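Local coordinates for extracellular solute-binding protein family 1 (Pseudothermotoga lettingae, PDB 5CI5) that binds alpha-D-tagatose and, as an extracellular solute-binding protein of an ABC transporter, probably delivers such a sugar to its membrane partner for uptake, at residues Gly181-Ser185 and Tyr229-Ala233; Gly195-Leu200 and Ala225-Tyr229; Gln378-Gln382 and Asn407-Leu412. All blocks are in the same frame, centred on the assembly; numbering follows the deposited sequence.

Interaction 1 of 3, residues Gly181-Ser185 and Tyr229-Ala233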
ATOM      1  N   GLY A 181       9.725  10.187  17.052  1.00  8.21           N
ATOM      2  CA  GLY A 181      10.632  10.115  15.925  1.00  8.59           C
ATOM      3  C   GLY A 181      10.228   9.183  14.780  1.00  7.45           C
ATOM      4  O   GLY A 181      10.498   9.501  13.625  1.00  9.77           O
ATOM      5  N   TYR A 182       9.602   8.050  15.085  1.00  7.69           N
ATOM      6  CA  TYR A 182       9.358   7.011  14.045  1.00  6.84           C
ATOM      7  C   TYR A 182       8.160   6.134  14.414  1.00  9.39           C
ATOM      8  O   TYR A 182       8.155   5.440  15.437  1.00  8.47           O
ATOM      9  CB  TYR A 182      10.628   6.136  13.826  1.00  8.03           C
ATOM     10  CG  TYR A 182      10.438   5.117  12.717  1.00  8.11           C
ATOM     11  CD1 TYR A 182      10.745   5.438  11.401  1.00  8.13           C
ATOM     12  CD2 TYR A 182       9.929   3.849  12.977  1.00  9.59           C
ATOM     13  CE1 TYR A 182      10.549   4.525  10.371  1.00  6.72           C
ATOM     14  CE2 TYR A 182       9.737   2.930  11.957  1.00  8.14           C
ATOM     15  CZ  TYR A 182      10.033   3.286  10.645  1.00  7.97           C
ATOM     16  OH  TYR A 182       9.863   2.405   9.604  1.00  7.65           O
ATOM     17  N   GLY A 183       7.145   6.174  13.565  1.00  8.20           N
ATOM     18  CA  GLY A 183       5.911   5.453  13.813  1.00  6.69           C
ATOM     19  C   GLY A 183       5.994   4.020  13.318  1.00  7.95           C
ATOM     20  O   GLY A 183       6.239   3.794  12.129  1.00 10.00           O
ATOM     21  N   VAL A 184       5.759   3.069  14.229  1.00  7.94           N
ATOM     22  CA  VAL A 184       5.759   1.627  13.951  1.00  8.18           C
ATOM     23  C   VAL A 184       4.320   1.108  13.860  1.00 10.50           C
ATOM     24  O   VAL A 184       3.553   1.304  14.792  1.00  8.17           O
ATOM     25  CB  VAL A 184       6.505   0.845  15.062  1.00  9.45           C
ATOM     26  CG1 VAL A 184       6.429  -0.655  14.846  1.00  9.90           C
ATOM     27  CG2 VAL A 184       7.968   1.307  15.176  1.00  9.65           C
ATOM     28  N   SER A 185       3.939   0.487  12.741  1.00  6.61           N
ATOM     29  CA  SER A 185       2.574  -0.064  12.624  1.00  6.73           C
ATOM     30  C   SER A 185       2.521  -1.414  13.317  1.00  6.58           C
ATOM     31  O   SER A 185       3.251  -2.341  12.959  1.00  8.50           O
ATOM     32  CB  SER A 185       2.131  -0.196  11.161  1.00  6.51           C
ATOM     33  OG  SER A 185       2.143   1.063  10.509  1.00  6.66           O
ATOM     34  N   TYR A 229      12.228  -3.849  14.436  1.00  7.42           N
ATOM     35  CA  TYR A 229      10.932  -3.228  14.187  1.00  5.96           C
ATOM     36  C   TYR A 229      10.168  -3.060  15.480  1.00  8.58           C
ATOM     37  O   TYR A 229       9.663  -1.990  15.781  1.00  9.79           O
ATOM     38  CB  TYR A 229      10.148  -4.076  13.196  1.00  8.35           C
ATOM     39  CG  TYR A 229       8.843  -3.486  12.700  1.00  9.10           C
ATOM     40  CD1 TYR A 229       8.825  -2.379  11.874  1.00 11.11           C
ATOM     41  CD2 TYR A 229       7.634  -4.070  13.030  1.00  8.23           C
ATOM     42  CE1 TYR A 229       7.631  -1.848  11.409  1.00  8.90           C
ATOM     43  CE2 TYR A 229       6.428  -3.551  12.558  1.00  9.10           C
ATOM     44  CZ  TYR A 229       6.434  -2.451  11.733  1.00 10.26           C
ATOM     45  OH  TYR A 229       5.257  -1.882  11.268  1.00  8.36           O
ATOM     46  N   THR A 230      10.096  -4.125  16.270  1.00  8.03           N
ATOM     47  CA  THR A 230       9.362  -4.023  17.534  1.00  7.92           C
ATOM     48  C   THR A 230      10.155  -3.273  18.628  1.00  8.40           C
ATOM     49  O   THR A 230       9.532  -2.576  19.434  1.00 10.32           O
ATOM     50  CB  THR A 230       8.949  -5.399  18.067  1.00  8.18           C
ATOM     51  OG1 THR A 230      10.091  -6.254  18.251  1.00 11.38           O
ATOM     52  CG2 THR A 230       7.950  -6.054  17.104  1.00 11.26           C
ATOM     53  N   ASP A 231      11.487  -3.379  18.636  1.00  7.97           N
ATOM     54  CA  ASP A 231      12.299  -2.616  19.600  1.00 11.12           C
ATOM     55  C   ASP A 231      12.102  -1.100  19.463  1.00  9.34           C
ATOM     56  O   ASP A 231      12.164  -0.376  20.450  1.00  9.52           O
ATOM     57  CB  ASP A 231      13.786  -2.919  19.436  1.00 11.21           C
ATOM     58  CG  ASP A 231      14.216  -4.209  20.128  1.00 13.19           C
ATOM     59  OD1 ASP A 231      13.432  -4.779  20.904  1.00 13.79           O
ATOM     60  OD2 ASP A 231      15.379  -4.623  19.900  1.00 16.25           O
ATOM     61  N   LEU A 232      11.907  -0.614  18.241  1.00  9.57           N
ATOM     62  CA  LEU A 232      11.671   0.802  18.025  1.00  8.84           C
ATOM     63  C   LEU A 232      10.475   1.263  18.837  1.00 10.08           C
ATOM     64  O   LEU A 232      10.459   2.361  19.391  1.00 11.45           O
ATOM     65  CB  LEU A 232      11.461   1.100  16.536  1.00  8.90           C
ATOM     66  CG  LEU A 232      12.751   1.081  15.728  1.00  7.14           C
ATOM     67  CD1 LEU A 232      12.434   0.958  14.250  1.00 11.25           C
ATOM     68  CD2 LEU A 232      13.622   2.302  15.972  1.00  7.78           C
ATOM     69  N   ALA A 233       9.472   0.402  18.921  1.00  8.15           N
ATOM     70  CA  ALA A 233       8.301   0.692  19.724  1.00 12.57           C
ATOM     71  C   ALA A 233       8.469   0.347  21.221  1.00 19.93           C
ATOM     72  O   ALA A 233       8.051   1.139  22.058  1.00 29.37           O
ATOM     73  CB  ALA A 233       7.104  -0.025  19.152  1.00 13.76           C
TER
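Y229, on helix 220-234, reaches out to the extended loop segment 181-185 and meets it with both its ring and its hydroxyl. CG stands anti to the backbone N (chi1 -173°), which swings the ring off the helix toward V184 and S185. CB and CG serve mainly as the stalk. Beyond them the ring lies under V184 CG1, which sits over one face as a CH-pi contact, 3.7 Å from the ring centroid and 16° off its normal. At the far end CZ is 3.6 Å from V184 CG1, and the OH gives a hydrogen bond of 2.7 Å to S185 O. That bond uses a lone pair of S185 O in the carbonyl plane, with a C=O...OH angle of 120°. While V184 CG1 covers the ring, CG2 turns against A233 and L232, 3.8 Å from L232 CB. Two residues earlier on the loop, Y182 CD2 meets L232 CD1 obliquely, 4.0 Å away; L165 and A169 of helix 162-172 also touch Y182, whose hydroxyl bonds to H288. The contact thus packs the loop between helices 162-172 and 190-202 onto helix 220-234. Its chemistry is mostly apolar and its two carbonyls fare differently: S185 O is satisfied by a bond that probably limits how far the tyrosine can turn, whereas Y229 O is buried under V184 without a partner.

Interaction 2 of 3, residues Gly195-Leu200 and Ala225-Tyr229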
ATOM      1  N   GLY A 195       5.063  -3.225   7.126  1.00  6.48           N
ATOM      2  CA  GLY A 195       6.157  -2.724   7.955  1.00  8.17           C
ATOM      3  C   GLY A 195       7.180  -3.818   8.215  1.00  7.77           C
ATOM      4  O   GLY A 195       8.382  -3.642   8.016  1.00  7.43           O
ATOM      5  N   TYR A 196       6.713  -4.974   8.669  1.00  8.69           N
ATOM      6  CA  TYR A 196       7.629  -6.061   8.896  1.00  5.92           C
ATOM      7  C   TYR A 196       8.389  -6.451   7.612  1.00  7.43           C
ATOM      8  O   TYR A 196       9.609  -6.657   7.640  1.00  7.72           O
ATOM      9  CB  TYR A 196       6.901  -7.282   9.476  1.00  7.67           C
ATOM     10  CG  TYR A 196       7.863  -8.431   9.627  1.00  6.03           C
ATOM     11  CD1 TYR A 196       8.909  -8.365  10.562  1.00  7.81           C
ATOM     12  CD2 TYR A 196       7.771  -9.535   8.824  1.00  5.07           C
ATOM     13  CE1 TYR A 196       9.829  -9.388  10.670  1.00  8.84           C
ATOM     14  CE2 TYR A 196       8.680 -10.568   8.936  1.00  8.07           C
ATOM     15  CZ  TYR A 196       9.693 -10.482   9.862  1.00  7.39           C
ATOM     16  OH  TYR A 196      10.609 -11.521   9.954  1.00 11.04           O
HETATM   17  N   MSE A 197       7.681  -6.544   6.486  1.00  5.89           N
HETATM   18  CA  MSE A 197       8.315  -6.862   5.208  1.00  9.72           C
HETATM   19  C   MSE A 197       9.388  -5.854   4.840  1.00  7.23           C
HETATM   20  O   MSE A 197      10.452  -6.252   4.362  1.00  8.39           O
HETATM   21  CB  MSE A 197       7.286  -6.942   4.076  1.00  8.42           C
HETATM   22  CG  MSE A 197       6.444  -8.185   4.128  1.00  7.20           C
HETATM   23 SE   MSE A 197       5.125  -8.245   2.676  0.76 11.20          SE
HETATM   24  CE  MSE A 197       6.383  -8.436   1.170  1.00 11.12           C
HETATM   25  N   MSE A 198       9.117  -4.563   5.034  1.00  5.93           N
HETATM   26  CA  MSE A 198      10.139  -3.536   4.770  1.00  5.22           C
HETATM   27  C   MSE A 198      11.421  -3.834   5.545  1.00  7.55           C
HETATM   28  O   MSE A 198      12.511  -3.770   4.975  1.00  9.19           O
HETATM   29  CB  MSE A 198       9.608  -2.131   5.109  1.00  6.96           C
HETATM   30  CG  MSE A 198       8.560  -1.654   4.157  1.00  6.19           C
HETATM   31 SE   MSE A 198       9.360  -1.114   2.462  0.74 11.32          SE
HETATM   32  CE  MSE A 198      10.162   0.552   3.058  1.00 10.07           C
ATOM     33  N   PHE A 199      11.294  -4.183   6.828  1.00  7.77           N
ATOM     34  CA  PHE A 199      12.473  -4.472   7.642  1.00  7.63           C
ATOM     35  C   PHE A 199      13.107  -5.842   7.303  1.00  5.97           C
ATOM     36  O   PHE A 199      14.333  -5.980   7.306  1.00  9.66           O
ATOM     37  CB  PHE A 199      12.101  -4.391   9.123  1.00  7.27           C
ATOM     38  CG  PHE A 199      12.000  -2.966   9.646  1.00  5.26           C
ATOM     39  CD1 PHE A 199      11.087  -2.069   9.124  1.00  5.63           C
ATOM     40  CD2 PHE A 199      12.846  -2.530  10.649  1.00  8.15           C
ATOM     41  CE1 PHE A 199      11.016  -0.767   9.623  1.00  4.91           C
ATOM     42  CE2 PHE A 199      12.791  -1.244  11.129  1.00  7.65           C
ATOM     43  CZ  PHE A 199      11.877  -0.352  10.603  1.00  5.96           C
ATOM     44  N   LEU A 200      12.278  -6.838   7.015  1.00  5.64           N
ATOM     45  CA  LEU A 200      12.740  -8.176   6.618  1.00  6.90           C
ATOM     46  C   LEU A 200      13.626  -8.110   5.381  1.00  8.42           C
ATOM     47  O   LEU A 200      14.728  -8.651   5.369  1.00  9.19           O
ATOM     48  CB  LEU A 200      11.526  -9.060   6.341  1.00  7.43           C
ATOM     49  CG  LEU A 200      11.750 -10.457   5.770  1.00  9.12           C
ATOM     50  CD1 LEU A 200      12.489 -11.372   6.731  1.00 10.49           C
ATOM     51  CD2 LEU A 200      10.391 -11.061   5.355  1.00 11.48           C
ATOM     52  N   ALA A 225      15.115  -8.449  11.883  1.00  6.62           N
ATOM     53  CA  ALA A 225      14.078  -7.500  11.444  1.00  6.15           C
ATOM     54  C   ALA A 225      12.951  -7.402  12.456  1.00  8.26           C
ATOM     55  O   ALA A 225      12.511  -6.312  12.788  1.00  8.51           O
ATOM     56  CB  ALA A 225      13.527  -7.929  10.084  1.00  9.38           C
ATOM     57  N   LEU A 226      12.476  -8.538  12.950  1.00  7.81           N
ATOM     58  CA  LEU A 226      11.402  -8.533  13.935  1.00  7.16           C
ATOM     59  C   LEU A 226      11.809  -7.804  15.225  1.00 11.19           C
ATOM     60  O   LEU A 226      11.043  -7.013  15.770  1.00 10.58           O
ATOM     61  CB  LEU A 226      10.955  -9.967  14.259  1.00  7.51           C
ATOM     62  CG  LEU A 226       9.841 -10.085  15.293  1.00  8.25           C
ATOM     63  CD1 LEU A 226       8.592  -9.270  14.930  1.00 10.49           C
ATOM     64  CD2 LEU A 226       9.462 -11.553  15.523  1.00 11.30           C
ATOM     65  N   LYS A 227      13.012  -8.082  15.700  1.00 10.01           N
ATOM     66  CA  LYS A 227      13.506  -7.446  16.925  1.00  8.83           C
ATOM     67  C   LYS A 227      13.678  -5.934  16.748  1.00  6.61           C
ATOM     68  O   LYS A 227      13.244  -5.168  17.602  1.00  9.46           O
ATOM     69  CB  LYS A 227      14.828  -8.083  17.358  1.00  8.84           C
ATOM     70  CG  LYS A 227      14.626  -9.447  17.939  1.00 11.57           C
ATOM     71  CD  LYS A 227      15.887 -10.025  18.581  1.00 13.00           C
ATOM     72  CE  LYS A 227      15.532 -11.347  19.248  1.00 14.59           C
ATOM     73  NZ  LYS A 227      16.645 -11.887  20.069  1.00 20.36           N
ATOM     74  N   PHE A 228      14.202  -5.475  15.617  1.00  8.25           N
ATOM     75  CA  PHE A 228      14.426  -4.044  15.458  1.00  9.66           C
ATOM     76  C   PHE A 228      13.117  -3.305  15.264  1.00 10.28           C
ATOM     77  O   PHE A 228      12.897  -2.286  15.897  1.00  8.80           O
ATOM     78  CB  PHE A 228      15.374  -3.758  14.292  1.00  9.95           C
ATOM     79  CG  PHE A 228      15.768  -2.310  14.166  1.00  8.46           C
ATOM     80  CD1 PHE A 228      16.134  -1.565  15.283  1.00 10.53           C
ATOM     81  CD2 PHE A 228      15.757  -1.688  12.939  1.00  7.23           C
ATOM     82  CE1 PHE A 228      16.515  -0.225  15.151  1.00 11.62           C
ATOM     83  CE2 PHE A 228      16.146  -0.356  12.806  1.00  7.61           C
ATOM     84  CZ  PHE A 228      16.511   0.376  13.911  1.00  8.95           C
ATOM     85  N   TYR A 229      12.228  -3.849  14.436  1.00  7.42           N
ATOM     86  CA  TYR A 229      10.932  -3.228  14.187  1.00  5.96           C
ATOM     87  C   TYR A 229      10.168  -3.060  15.480  1.00  8.58           C
ATOM     88  O   TYR A 229       9.663  -1.990  15.781  1.00  9.79           O
ATOM     89  CB  TYR A 229      10.148  -4.076  13.196  1.00  8.35           C
ATOM     90  CG  TYR A 229       8.843  -3.486  12.700  1.00  9.10           C
ATOM     91  CD1 TYR A 229       8.825  -2.379  11.874  1.00 11.11           C
ATOM     92  CD2 TYR A 229       7.634  -4.070  13.030  1.00  8.23           C
ATOM     93  CE1 TYR A 229       7.631  -1.848  11.409  1.00  8.90           C
ATOM     94  CE2 TYR A 229       6.428  -3.551  12.558  1.00  9.10           C
ATOM     95  CZ  TYR A 229       6.434  -2.451  11.733  1.00 10.26           C
ATOM     96  OH  TYR A 229       5.257  -1.882  11.268  1.00  8.36           O
TER
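F199 and Y229 meet edge to face where helices 190-202 and 220-234 cross, the axes of segments 195-200 and 225-229 passing 8.9 Å apart. Y229 brings its CD1 edge over the face of F199, with planes at 65°. The centroids are 5.0 Å apart, and Y229 CB lies over the same ring. For F199, chi1 of -78° sets CG anti to the carbonyl carbon and sends the ring across to the second helix. F228 comes to its rim instead, F228 CD2 lying 3.5 Å from F199 CE2. With an alanine here instead of F199, the Y229 edge would probably lose its aromatic face and F228 CD2 its contact with that ring. Y229 also lays a ring face against the backbone of G195 and Y196; its OH, bonded to S185 O, is 3.5 Å from G195 CA, where a side chain would collide. The small A225 lets the helices close in, its CB 3.5 Å from F199 O. Beside it, chi1 of 177° turns the ring of Y196 so that L226 N lies at its edge, 3.6 Å from CE1, while Y196 OH bonds to G222 O. W162 and H288 add rings around F199, and helices 376-391 and 397-413 pack on the Y196 and L226 side.

Interaction 3 of 3, residues Gln378-Gln382 and Asn407-Leu412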
ATOM      1  N   GLN A 378      -4.273 -14.842   4.297  1.00 13.38           N
ATOM      2  CA  GLN A 378      -4.069 -15.644   5.500  1.00 11.58           C
ATOM      3  C   GLN A 378      -2.645 -15.537   6.047  1.00  8.17           C
ATOM      4  O   GLN A 378      -2.436 -15.550   7.265  1.00 11.24           O
ATOM      5  CB  GLN A 378      -4.373 -17.113   5.206  1.00 15.00           C
ATOM      6  CG  GLN A 378      -5.819 -17.417   5.004  1.00 17.15           C
ATOM      7  CD  GLN A 378      -5.983 -18.832   4.473  1.00 24.97           C
ATOM      8  OE1 GLN A 378      -6.097 -19.042   3.266  1.00 28.38           O
ATOM      9  NE2 GLN A 378      -5.926 -19.806   5.368  1.00 22.21           N
ATOM     10  N   ILE A 379      -1.665 -15.486   5.146  1.00  8.52           N
ATOM     11  CA  ILE A 379      -0.258 -15.329   5.521  1.00 10.83           C
ATOM     12  C   ILE A 379      -0.043 -13.970   6.217  1.00 10.48           C
ATOM     13  O   ILE A 379       0.596 -13.892   7.265  1.00 10.77           O
ATOM     14  CB  ILE A 379       0.647 -15.475   4.268  1.00 11.05           C
ATOM     15  CG1 ILE A 379       0.608 -16.929   3.780  1.00 10.77           C
ATOM     16  CG2 ILE A 379       2.090 -15.008   4.560  1.00 11.16           C
ATOM     17  CD1 ILE A 379       1.268 -17.150   2.441  1.00 13.14           C
ATOM     18  N   SER A 380      -0.607 -12.913   5.653  1.00  8.43           N
ATOM     19  CA  SER A 380      -0.491 -11.571   6.224  1.00  8.78           C
ATOM     20  C   SER A 380      -1.078 -11.546   7.642  1.00  9.01           C
ATOM     21  O   SER A 380      -0.504 -10.974   8.565  1.00  8.10           O
ATOM     22  CB  SER A 380      -1.181 -10.546   5.333  1.00  8.22           C
ATOM     23  OG  SER A 380      -1.091  -9.295   5.961  1.00  9.95           O
ATOM     24  N   GLU A 381      -2.199 -12.231   7.828  1.00  9.94           N
ATOM     25  CA  GLU A 381      -2.771 -12.353   9.163  1.00 10.31           C
ATOM     26  C   GLU A 381      -1.767 -12.941  10.174  1.00 11.51           C
ATOM     27  O   GLU A 381      -1.712 -12.498  11.313  1.00 10.61           O
ATOM     28  CB  GLU A 381      -4.040 -13.215   9.121  1.00 15.12           C
ATOM     29  CG  GLU A 381      -4.537 -13.700  10.481  1.00 23.46           C
ATOM     30  CD  GLU A 381      -4.890 -12.569  11.424  1.00 28.65           C
ATOM     31  OE1 GLU A 381      -5.065 -11.437  10.935  1.00 28.33           O
ATOM     32  OE2 GLU A 381      -5.001 -12.816  12.655  1.00 26.32           O
ATOM     33  N   GLN A 382      -0.966 -13.915   9.751  1.00  9.16           N
ATOM     34  CA  GLN A 382       0.048 -14.495  10.635  1.00 10.12           C
ATOM     35  C   GLN A 382       1.162 -13.509  11.001  1.00  8.91           C
ATOM     36  O   GLN A 382       1.660 -13.510  12.134  1.00 10.23           O
ATOM     37  CB  GLN A 382       0.655 -15.741  10.003  1.00 10.76           C
ATOM     38  CG  GLN A 382      -0.352 -16.860   9.840  1.00 12.62           C
ATOM     39  CD  GLN A 382      -0.868 -17.323  11.191  1.00 13.78           C
ATOM     40  OE1 GLN A 382      -0.100 -17.438  12.154  1.00 17.98           O
ATOM     41  NE2 GLN A 382      -2.156 -17.519  11.287  1.00 21.98           N
ATOM     42  N   ASN A 407       2.622 -21.720  10.997  1.00 11.66           N
ATOM     43  CA  ASN A 407       1.260 -21.525  10.530  1.00 11.85           C
ATOM     44  C   ASN A 407       1.224 -21.204   9.046  1.00 13.91           C
ATOM     45  O   ASN A 407       0.328 -21.642   8.316  1.00 11.17           O
ATOM     46  CB  ASN A 407       0.582 -20.417  11.325  1.00 14.65           C
ATOM     47  CG  ASN A 407       0.255 -20.837  12.738  1.00 14.42           C
ATOM     48  OD1 ASN A 407       0.271 -22.027  13.071  1.00 17.43           O
ATOM     49  ND2 ASN A 407      -0.038 -19.859  13.589  1.00 19.13           N
ATOM     50  N   VAL A 408       2.191 -20.425   8.581  1.00 12.07           N
ATOM     51  CA  VAL A 408       2.270 -20.121   7.155  1.00 10.91           C
ATOM     52  C   VAL A 408       2.518 -21.412   6.357  1.00 13.64           C
ATOM     53  O   VAL A 408       1.921 -21.622   5.295  1.00 13.05           O
ATOM     54  CB  VAL A 408       3.362 -19.078   6.878  1.00  9.18           C
ATOM     55  CG1 VAL A 408       3.712 -19.014   5.388  1.00 14.03           C
ATOM     56  CG2 VAL A 408       2.908 -17.715   7.380  1.00  9.48           C
ATOM     57  N   ASN A 409       3.375 -22.289   6.860  1.00 13.39           N
ATOM     58  CA  ASN A 409       3.639 -23.520   6.124  1.00 12.51           C
ATOM     59  C   ASN A 409       2.410 -24.422   6.070  1.00 15.47           C
ATOM     60  O   ASN A 409       2.196 -25.108   5.067  1.00 14.63           O
ATOM     61  CB  ASN A 409       4.828 -24.266   6.733  1.00 14.72           C
ATOM     62  CG  ASN A 409       6.143 -23.608   6.405  1.00 14.37           C
ATOM     63  OD1 ASN A 409       6.249 -22.837   5.450  1.00 17.00           O
ATOM     64  ND2 ASN A 409       7.174 -23.927   7.180  1.00 15.22           N
ATOM     65  N   LYS A 410       1.598 -24.415   7.125  1.00 13.60           N
ATOM     66  CA  LYS A 410       0.356 -25.186   7.124  1.00 14.47           C
ATOM     67  C   LYS A 410      -0.645 -24.590   6.123  1.00 15.88           C
ATOM     68  O   LYS A 410      -1.322 -25.317   5.391  1.00 18.14           O
ATOM     69  CB  LYS A 410      -0.236 -25.239   8.532  1.00 18.08           C
ATOM     70  CG  LYS A 410       0.571 -26.151   9.486  1.00 29.69           C
ATOM     71  CD  LYS A 410       0.173 -26.016  10.974  1.00 34.08           C
ATOM     72  CE  LYS A 410       1.148 -26.777  11.911  1.00 43.16           C
ATOM     73  NZ  LYS A 410       1.153 -28.269  11.699  1.00 48.02           N
ATOM     74  N   ILE A 411      -0.709 -23.267   6.084  1.00 15.48           N
ATOM     75  CA  ILE A 411      -1.561 -22.577   5.134  1.00 14.22           C
ATOM     76  C   ILE A 411      -1.173 -22.954   3.711  1.00 13.82           C
ATOM     77  O   ILE A 411      -2.048 -23.192   2.870  1.00 16.54           O
ATOM     78  CB  ILE A 411      -1.461 -21.044   5.331  1.00 12.77           C
ATOM     79  CG1 ILE A 411      -2.197 -20.625   6.608  1.00 13.58           C
ATOM     80  CG2 ILE A 411      -1.996 -20.288   4.119  1.00 12.76           C
ATOM     81  CD1 ILE A 411      -1.813 -19.223   7.139  1.00 15.78           C
ATOM     82  N   LEU A 412       0.126 -23.023   3.443  1.00 15.36           N
ATOM     83  CA  LEU A 412       0.609 -23.268   2.094  1.00 12.11           C
ATOM     84  C   LEU A 412       0.444 -24.735   1.705  1.00 20.44           C
ATOM     85  O   LEU A 412       0.405 -25.065   0.522  1.00 25.20           O
ATOM     86  CB  LEU A 412       2.070 -22.856   1.963  1.00 13.16           C
ATOM     87  CG  LEU A 412       2.233 -21.326   1.974  1.00 13.86           C
ATOM     88  CD1 LEU A 412       3.695 -20.978   2.183  1.00 15.79           C
ATOM     89  CD2 LEU A 412       1.704 -20.672   0.712  1.00 16.12           C
TER
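I379 and V408 face each other as the closest CA pair of segments 378-382 and 407-412, 5.7 Å apart. On this inner side the packing is mainly aliphatic: I379 CG2 meets V408 CG2 at 4.0 Å, I379 CD1 meets L412 CD2 at 3.9 Å, and the I379 side chain crosses those of V408 and L412 at about right angles. I411 fits in next to them, its CD1 3.7 Å from Q378 O and also touching Q382 CG. The Q378 side is looser: this exposed residue extends its chain obliquely past I411, and NE2 lies 4.0 Å from I411 CG1. The opposite end is polar but tight. Q382 is bent at chi2 (-63°), which folds its amide back over N407 CB and brings OE1 to within 2.8 Å of N407 ND2. This hydrogen bond is fairly straight at the hydrogen (161°). It lies in the amide plane of N407 but comes from above the carbonyl plane of Q382, the two amides being perpendicular. With segment axes 9.6 Å apart and 171° between their directions, the pair forms an antiparallel helical hairpin, the two consecutive C-terminal helices of this solute-binding protein.

In the fold
Interactions 1 and 2 are two faces of one buried cluster: both use helix 220-234, share Y229, and touch directly where F199 meets Y182 and L232. Interaction 1 ties a loop to that helix, whereas interaction 2 crosses it with helix 190-202, which also carries the ligand-pocket residues E190 and L194. Interaction 3 is separate and nearer the surface, its centre about 17 Å from that of interaction 2, but its helices belong to the same body: both touch Y196, and helix 376-391 also touches Y229 through V387. Chemistry differs by partner: apolar packing with a bonded loop carbonyl in interaction 1, aromatic rings and backbone in interaction 2, and aliphatic contacts with an amide pair at the partly exposed margin in interaction 3.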